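PDB 1L6R: hypothetical protein TA0175 from Thermoplasma acidophilum, which catalyses the magnesium-dependent hydrolysis of 2-phosphoglycolate to glycolate and phosphate and, less efficiently, releases phosphate from inorganic pyrophosphate. Local coordinates for residues Leu173-Ser178 / Gln219-Phe224; Cys193-Thr198 / Asp210-Glu215. The protein carries 1 engineered substitution. All blocks are in the same frame, centred on the assembly; numbering follows the deposited sequence.

Contact 1 of 2, residues Leu173-Ser178 / Gln219-Phe224; sequences LVIGDS and QIFKHF. With CA (calcium ion), chain D; CA (calcium ion), chain C.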
ATOM      1  N   LEU A 173      13.831  -5.344   7.072  1.00 12.94           N
ATOM      2  CA  LEU A 173      13.027  -6.319   7.790  1.00 13.31           C
ATOM      3  C   LEU A 173      11.940  -5.538   8.519  1.00 12.55           C
ATOM      4  O   LEU A 173      12.239  -4.555   9.205  1.00 13.09           O
ATOM      5  CB  LEU A 173      13.879  -7.077   8.824  1.00 12.74           C
ATOM      6  CG  LEU A 173      13.102  -7.890   9.871  1.00 13.85           C
ATOM      7  CD1 LEU A 173      12.370  -9.069   9.198  1.00 14.09           C
ATOM      8  CD2 LEU A 173      14.069  -8.406  10.931  1.00 13.89           C
ATOM      9  N   VAL A 174      10.686  -5.944   8.355  1.00 12.07           N
ATOM     10  CA  VAL A 174       9.608  -5.286   9.089  1.00 11.67           C
ATOM     11  C   VAL A 174       9.049  -6.279  10.110  1.00 12.33           C
ATOM     12  O   VAL A 174       8.973  -7.482   9.855  1.00 12.80           O
ATOM     13  CB  VAL A 174       8.464  -4.781   8.164  1.00 11.09           C
ATOM     14  CG1 VAL A 174       9.008  -3.758   7.177  1.00 12.43           C
ATOM     15  CG2 VAL A 174       7.799  -5.944   7.450  1.00 12.22           C
ATOM     16  N   ILE A 175       8.693  -5.769  11.283  1.00 11.37           N
ATOM     17  CA  ILE A 175       8.120  -6.584  12.348  1.00 12.11           C
ATOM     18  C   ILE A 175       6.807  -5.912  12.745  1.00 11.36           C
ATOM     19  O   ILE A 175       6.786  -4.720  13.102  1.00 12.41           O
ATOM     20  CB  ILE A 175       9.079  -6.675  13.560  1.00 12.49           C
ATOM     21  CG1 ILE A 175      10.417  -7.269  13.102  1.00 13.58           C
ATOM     22  CG2 ILE A 175       8.453  -7.524  14.661  1.00 13.85           C
ATOM     23  CD1 ILE A 175      11.459  -7.362  14.195  1.00 13.75           C
ATOM     24  N   GLY A 176       5.721  -6.682  12.651  1.00 10.33           N
ATOM     25  CA  GLY A 176       4.380  -6.195  12.951  1.00 11.81           C
ATOM     26  C   GLY A 176       3.556  -7.322  13.531  1.00 11.72           C
ATOM     27  O   GLY A 176       4.082  -8.424  13.734  1.00 12.60           O
ATOM     28  N   ASP A 177       2.263  -7.086  13.755  1.00 11.60           N
ATOM     29  CA  ASP A 177       1.436  -8.116  14.372  1.00 10.96           C
ATOM     30  C   ASP A 177      -0.013  -8.219  13.926  1.00 11.45           C
ATOM     31  O   ASP A 177      -0.664  -9.215  14.222  1.00 11.97           O
ATOM     32  CB  ASP A 177       1.443  -7.914  15.902  1.00 10.63           C
ATOM     33  CG  ASP A 177       0.676  -6.666  16.334  1.00 11.94           C
ATOM     34  OD1 ASP A 177       0.581  -5.726  15.543  1.00 11.96           O
ATOM     35  OD2 ASP A 177       0.168  -6.609  17.470  1.00 12.60           O
ATOM     36  N   SER A 178      -0.525  -7.223  13.213  1.00 12.75           N
ATOM     37  CA  SER A 178      -1.940  -7.239  12.867  1.00 12.59           C
ATOM     38  C   SER A 178      -2.265  -6.494  11.584  1.00 12.43           C
ATOM     39  O   SER A 178      -1.370  -6.071  10.855  1.00 12.79           O
ATOM     40  CB  SER A 178      -2.741  -6.640  14.030  1.00 14.39           C
ATOM     41  OG  SER A 178      -2.317  -5.312  14.276  1.00 16.64           O
ATOM     42  N   GLN A 219      14.285 -13.661  19.189  1.00 14.74           N
ATOM     43  CA  GLN A 219      14.288 -14.848  18.334  1.00 14.67           C
ATOM     44  C   GLN A 219      14.337 -14.484  16.854  1.00 15.12           C
ATOM     45  O   GLN A 219      14.991 -15.161  16.064  1.00 16.34           O
ATOM     46  CB  GLN A 219      13.077 -15.734  18.605  1.00 14.41           C
ATOM     47  CG  GLN A 219      13.190 -17.071  17.866  1.00 14.39           C
ATOM     48  CD  GLN A 219      11.953 -17.924  17.973  1.00 16.50           C
ATOM     49  OE1 GLN A 219      10.839 -17.446  17.777  1.00 16.43           O
ATOM     50  NE2 GLN A 219      12.139 -19.208  18.260  1.00 15.52           N
ATOM     51  N   ILE A 220      13.631 -13.419  16.478  1.00 13.93           N
ATOM     52  CA  ILE A 220      13.622 -12.960  15.096  1.00 13.45           C
ATOM     53  C   ILE A 220      15.023 -12.517  14.686  1.00 14.18           C
ATOM     54  O   ILE A 220      15.517 -12.917  13.637  1.00 15.57           O
ATOM     55  CB  ILE A 220      12.621 -11.786  14.905  1.00 13.64           C
ATOM     56  CG1 ILE A 220      11.188 -12.312  14.989  1.00 13.83           C
ATOM     57  CG2 ILE A 220      12.865 -11.088  13.577  1.00 14.12           C
ATOM     58  CD1 ILE A 220      10.155 -11.200  15.115  1.00 13.34           C
ATOM     59  N   PHE A 221      15.662 -11.696  15.516  1.00 15.88           N
ATOM     60  CA  PHE A 221      17.004 -11.218  15.202  1.00 15.38           C
ATOM     61  C   PHE A 221      17.986 -12.388  15.090  1.00 16.79           C
ATOM     62  O   PHE A 221      18.818 -12.417  14.179  1.00 17.75           O
ATOM     63  CB  PHE A 221      17.486 -10.220  16.269  1.00 15.52           C
ATOM     64  CG  PHE A 221      16.833  -8.853  16.181  1.00 14.67           C
ATOM     65  CD1 PHE A 221      16.092  -8.471  15.062  1.00 14.02           C
ATOM     66  CD2 PHE A 221      17.003  -7.931  17.213  1.00 13.81           C
ATOM     67  CE1 PHE A 221      15.526  -7.188  14.970  1.00 14.58           C
ATOM     68  CE2 PHE A 221      16.444  -6.640  17.134  1.00 14.51           C
ATOM     69  CZ  PHE A 221      15.709  -6.272  16.014  1.00 14.34           C
ATOM     70  N   LYS A 222      17.882 -13.348  16.002  1.00 17.00           N
ATOM     71  CA  LYS A 222      18.769 -14.515  15.962  1.00 19.32           C
ATOM     72  C   LYS A 222      18.545 -15.290  14.675  1.00 19.53           C
ATOM     73  O   LYS A 222      19.496 -15.718  14.023  1.00 20.79           O
ATOM     74  CB  LYS A 222      18.511 -15.435  17.151  1.00 20.89           C
ATOM     75  CG  LYS A 222      18.996 -14.886  18.478  0.79 23.41           C
ATOM     76  CD  LYS A 222      18.671 -15.843  19.612  0.87 26.22           C
ATOM     77  CE  LYS A 222      19.169 -15.305  20.941  0.22 28.56           C
ATOM     78  NZ  LYS A 222      18.591 -13.967  21.240  0.71 30.39           N
ATOM     79  N   HIS A 223      17.284 -15.476  14.308  1.00 18.61           N
ATOM     80  CA  HIS A 223      16.967 -16.203  13.090  1.00 19.16           C
ATOM     81  C   HIS A 223      17.643 -15.590  11.865  1.00 19.28           C
ATOM     82  O   HIS A 223      18.155 -16.311  11.005  1.00 20.62           O
ATOM     83  CB  HIS A 223      15.454 -16.244  12.875  1.00 19.39           C
ATOM     84  CG  HIS A 223      15.045 -16.948  11.620  1.00 21.32           C
ATOM     85  ND1 HIS A 223      14.744 -16.280  10.453  1.00 20.19           N
ATOM     86  CD2 HIS A 223      14.919 -18.268  11.343  1.00 20.78           C
ATOM     87  CE1 HIS A 223      14.448 -17.158   9.510  1.00 20.81           C
ATOM     88  NE2 HIS A 223      14.547 -18.370  10.025  1.00 22.67           N
ATOM     89  N   PHE A 224      17.643 -14.263  11.782  1.00 19.05           N
ATOM     90  CA  PHE A 224      18.253 -13.574  10.655  1.00 19.60           C
ATOM     91  C   PHE A 224      19.734 -13.239  10.880  1.00 20.42           C
ATOM     92  O   PHE A 224      20.318 -12.441  10.149  1.00 20.63           O
ATOM     93  CB  PHE A 224      17.453 -12.305  10.341  1.00 19.59           C
ATOM     94  CG  PHE A 224      16.100 -12.581   9.743  1.00 19.92           C
ATOM     95  CD1 PHE A 224      15.987 -13.119   8.462  1.00 21.16           C
ATOM     96  CD2 PHE A 224      14.938 -12.319  10.462  1.00 18.45           C
ATOM     97  CE1 PHE A 224      14.739 -13.392   7.906  1.00 21.27           C
ATOM     98  CE2 PHE A 224      13.686 -12.587   9.918  1.00 19.77           C
ATOM     99  CZ  PHE A 224      13.583 -13.125   8.635  1.00 20.26           C
TER
HETATM  100 CA    CA D 902       0.584  -7.272  19.726  1.00 11.43          CA
HETATM  101 CA    CA C 901       0.181  -3.488  14.697  1.00 12.71          CA
HETATM  102  O   HOH W   1      -1.361  -3.013  16.601  1.00 16.67           O
HETATM  103  O   HOH W   2       0.443  -0.884  15.193  1.00 16.36           O
HETATM  104  O   HOH W   3      -1.261  -5.589  20.153  1.00 16.49           O
HETATM  105  O   HOH W   4       1.474  -5.726  21.547  1.00 13.44           O
HETATM  106  O   HOH W   5       1.986  -9.255  19.430  1.00 14.36           O

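Contact 2 of 2, residues Cys193-Thr198 / Asp210-Glu215; sequences CPANAT and DYSYGE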
ATOM      1  N   CYS A 193       7.037 -11.909  12.454  1.00 11.51           N
ATOM      2  CA  CYS A 193       5.952 -11.595  13.367  1.00 10.82           C
ATOM      3  C   CYS A 193       5.923 -12.523  14.570  1.00 11.59           C
ATOM      4  O   CYS A 193       6.569 -13.573  14.575  1.00 12.88           O
ATOM      5  CB  CYS A 193       4.621 -11.699  12.615  1.00 11.67           C
ATOM      6  SG  CYS A 193       4.216 -13.388  12.077  1.00 12.88           S
ATOM      7  N   PRO A 194       5.163 -12.148  15.610  1.00 10.43           N
ATOM      8  CA  PRO A 194       5.040 -12.947  16.834  1.00 11.52           C
ATOM      9  C   PRO A 194       4.056 -14.111  16.713  1.00 11.51           C
ATOM     10  O   PRO A 194       3.298 -14.228  15.736  1.00 11.97           O
ATOM     11  CB  PRO A 194       4.599 -11.920  17.875  1.00 10.69           C
ATOM     12  CG  PRO A 194       3.760 -10.965  17.058  1.00 11.55           C
ATOM     13  CD  PRO A 194       4.549 -10.816  15.776  1.00 11.54           C
ATOM     14  N   ALA A 195       4.068 -14.966  17.729  1.00 12.08           N
ATOM     15  CA  ALA A 195       3.191 -16.124  17.758  1.00 12.12           C
ATOM     16  C   ALA A 195       1.720 -15.727  17.819  1.00 12.45           C
ATOM     17  O   ALA A 195       0.856 -16.496  17.405  1.00 13.65           O
ATOM     18  CB  ALA A 195       3.540 -17.023  18.949  1.00 13.72           C
ATOM     19  N   ASN A 196       1.424 -14.534  18.330  1.00 12.38           N
ATOM     20  CA  ASN A 196       0.031 -14.106  18.410  1.00 11.75           C
ATOM     21  C   ASN A 196      -0.336 -13.122  17.298  1.00 12.02           C
ATOM     22  O   ASN A 196      -1.321 -12.389  17.389  1.00 13.03           O
ATOM     23  CB  ASN A 196      -0.285 -13.525  19.797  1.00 11.95           C
ATOM     24  CG  ASN A 196       0.337 -12.169  20.022  1.00 10.50           C
ATOM     25  OD1 ASN A 196       1.215 -11.744  19.274  1.00 12.55           O
ATOM     26  ND2 ASN A 196      -0.114 -11.482  21.067  1.00 13.40           N
ATOM     27  N   ALA A 197       0.461 -13.100  16.234  1.00 11.80           N
ATOM     28  CA  ALA A 197       0.137 -12.233  15.103  1.00 10.78           C
ATOM     29  C   ALA A 197      -1.111 -12.797  14.417  1.00 11.88           C
ATOM     30  O   ALA A 197      -1.447 -13.971  14.579  1.00 13.02           O
ATOM     31  CB  ALA A 197       1.296 -12.205  14.113  1.00 11.55           C
ATOM     32  N   THR A 198      -1.799 -11.961  13.649  1.00 11.61           N
ATOM     33  CA  THR A 198      -2.982 -12.428  12.932  1.00 12.04           C
ATOM     34  C   THR A 198      -2.584 -13.458  11.886  1.00 12.74           C
ATOM     35  O   THR A 198      -1.430 -13.504  11.438  1.00 12.08           O
ATOM     36  CB  THR A 198      -3.686 -11.288  12.206  1.00 12.50           C
ATOM     37  OG1 THR A 198      -2.748 -10.652  11.331  1.00 13.08           O
ATOM     38  CG2 THR A 198      -4.251 -10.274  13.201  1.00 13.29           C
ATOM     39  N   ASP A 210       8.025 -18.087  17.890  1.00 14.57           N
ATOM     40  CA  ASP A 210       7.338 -18.940  18.856  1.00 14.07           C
ATOM     41  C   ASP A 210       6.948 -18.089  20.064  1.00 13.49           C
ATOM     42  O   ASP A 210       6.264 -18.564  20.972  1.00 15.57           O
ATOM     43  CB  ASP A 210       8.264 -20.064  19.349  1.00 15.70           C
ATOM     44  CG  ASP A 210       8.728 -20.977  18.233  1.00 18.19           C
ATOM     45  OD1 ASP A 210       7.864 -21.615  17.592  1.00 21.01           O
ATOM     46  OD2 ASP A 210       9.953 -21.058  17.995  1.00 19.77           O
ATOM     47  N   TYR A 211       7.364 -16.822  20.053  1.00 13.10           N
ATOM     48  CA  TYR A 211       7.126 -15.908  21.168  1.00 12.97           C
ATOM     49  C   TYR A 211       6.309 -14.681  20.796  1.00 12.98           C
ATOM     50  O   TYR A 211       6.126 -14.378  19.625  1.00 14.62           O
ATOM     51  CB  TYR A 211       8.471 -15.420  21.717  1.00 13.66           C
ATOM     52  CG  TYR A 211       9.409 -16.525  22.157  1.00 14.90           C
ATOM     53  CD1 TYR A 211       9.306 -17.077  23.433  1.00 17.16           C
ATOM     54  CD2 TYR A 211      10.374 -17.031  21.291  1.00 16.43           C
ATOM     55  CE1 TYR A 211      10.143 -18.113  23.833  1.00 17.56           C
ATOM     56  CE2 TYR A 211      11.222 -18.078  21.685  1.00 16.71           C
ATOM     57  CZ  TYR A 211      11.093 -18.605  22.955  1.00 17.32           C
ATOM     58  OH  TYR A 211      11.925 -19.627  23.366  1.00 19.17           O
ATOM     59  N   SER A 212       5.846 -13.972  21.820  1.00 12.82           N
ATOM     60  CA  SER A 212       5.088 -12.736  21.654  1.00 12.30           C
ATOM     61  C   SER A 212       5.448 -11.814  22.818  1.00 12.89           C
ATOM     62  O   SER A 212       6.275 -12.154  23.673  1.00 13.60           O
ATOM     63  CB  SER A 212       3.580 -12.998  21.711  1.00 13.39           C
ATOM     64  OG  SER A 212       3.176 -13.950  20.752  1.00 13.74           O
ATOM     65  N   TYR A 213       4.804 -10.651  22.838  1.00 13.42           N
ATOM     66  CA  TYR A 213       4.966  -9.659  23.894  1.00 13.16           C
ATOM     67  C   TYR A 213       6.384  -9.142  24.103  1.00 13.64           C
ATOM     68  O   TYR A 213       6.800  -8.840  25.227  1.00 14.24           O
ATOM     69  CB  TYR A 213       4.369 -10.212  25.197  1.00 14.37           C
ATOM     70  CG  TYR A 213       2.858 -10.369  25.131  1.00 14.85           C
ATOM     71  CD1 TYR A 213       2.030  -9.269  24.892  1.00 15.45           C
ATOM     72  CD2 TYR A 213       2.254 -11.617  25.319  1.00 16.87           C
ATOM     73  CE1 TYR A 213       0.639  -9.404  24.843  1.00 14.43           C
ATOM     74  CE2 TYR A 213       0.861 -11.763  25.271  1.00 17.71           C
ATOM     75  CZ  TYR A 213       0.062 -10.651  25.032  1.00 17.46           C
ATOM     76  OH  TYR A 213      -1.312 -10.788  24.978  1.00 19.66           O
ATOM     77  N   GLY A 214       7.110  -9.028  22.999  1.00 13.51           N
ATOM     78  CA  GLY A 214       8.467  -8.525  23.043  1.00 12.95           C
ATOM     79  C   GLY A 214       9.523  -9.597  22.939  1.00 12.83           C
ATOM     80  O   GLY A 214      10.638  -9.331  22.503  1.00 13.43           O
ATOM     81  N   GLU A 215       9.169 -10.819  23.325  1.00 13.03           N
ATOM     82  CA  GLU A 215      10.129 -11.912  23.274  1.00 13.86           C
ATOM     83  C   GLU A 215      10.389 -12.410  21.862  1.00 13.73           C
ATOM     84  O   GLU A 215      11.329 -13.170  21.631  1.00 15.20           O
ATOM     85  CB  GLU A 215       9.681 -13.055  24.195  1.00 16.36           C
ATOM     86  CG  GLU A 215       9.720 -12.632  25.657  1.00 19.82           C
ATOM     87  CD  GLU A 215       9.701 -13.784  26.636  1.00 23.89           C
ATOM     88  OE1 GLU A 215       9.710 -13.504  27.854  1.00 24.35           O
ATOM     89  OE2 GLU A 215       9.685 -14.953  26.195  1.00 27.14           O
TER

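Contact 1 of 2, residues Leu173-Ser178 / Gln219-Phe224
With CG anti to its backbone N (chi1 166°), L173 sends CD2 toward I220 of helix 215-223 and CD1 toward F224 just beyond it, while I175 holds CG1 beside its backbone N and runs on extended through chi2 (178°), so that CD1 is its leading atom. I220, likewise extended, meets I175 tip to tip; its CG2 lies 4.0 Å from I175 CD1 and, obliquely, 4.0 Å from L173 CD2. F221 crosses I175 at about a right angle, CE1 standing 4.1 Å from I175 CD1. The F224 ring comes tip to tip with L173, CE2 being 3.8 Å from L173 CD1. This is a helix laid on a central strand of the Rossmann-like HAD core: strand 172-175 is hydrogen-bonded to the strand bearing nucleophile D11, and the two short axes run nearly antiparallel (161°) at 11.3 Å. An alanine at I220 lacks CG2, which touches both L173 and I175, and CD1, which touches I175, and would probably loosen the packing of the helix on the strand. Beyond the strand, the D177 carboxylate bridges two calcium ions, OD1 2.4 Å from one and OD2 2.4 Å from the other; D11, N180 and D181 also bind the first, G14 the second.

Contact 2 of 2, residues Cys193-Thr198 / Asp210-Glu215
Two loops meet here at the C-terminal ends of neighbouring strands of the HAD core sheet, 190-193 and 207-208, the end where the metal site lies. P194 to A197 form a type I beta turn, closed by A197 N to P194 O at 3.1 Å, and the backbone N-H groups of A195 and N196 in this turn face the other loop. A195 N gives a nearly straight bond to Y211 O (2.9 Å, 167° at the hydrogen), approaching from above the carbonyl plane. The next amide, N196 N, reaches S212 OG at 3.0 Å, but the bend at the hydrogen (127°) makes this bond weak. S212 places OG beside its own backbone N and anti to its carbonyl carbon, which drops the hydroxyl among P194 CB, A195 CB and the side-chain carboxamide of N196; A195 CB is 3.6 Å away from S212 OG. The two strands are parallel neighbours, C193 bonded to F207 and S209; beyond them A195 N takes Y211 O, two residues farther along than regular pairing would give. N196 takes the crowded first torsion, with CG between backbone N and carbonyl carbon, and this brings ND2 over one face of the Y213 ring, off-centre toward the rim and 4.1 Å from Y213 CZ, amide and ring planes 63° apart. The S212-E215 turn is type I'; G214 adopts a positive phi at which a side chain would clash with the preceding carbonyl oxygen. D210 points its CB away from the turn, and its carboxylate is hydrogen-bonded to Q219.

The centres of contacts 1 and 2 lie 9 Å apart, and the sequence of contact 2 falls wholly between the two segments of contact 1. Two probable hydrogen bonds join them at separate points: Q219 NE2 to D210 OD2 (2.9 Å) ties the helix to the loop after strand 207-208, and D177 O to T198 N (3.0 Å) ties D177 to the N-cap residue of helix 199-204. G176 O also packs against P194 CD at 3.2 Å. The metal site adjoins both contacts: contact 1 supplies D177, and contact 2 brings the P194 side chain to about 4 Å from that of D177 and the N196 side chain to about 4 Å from the calcium ion held by D177 OD2 and G14.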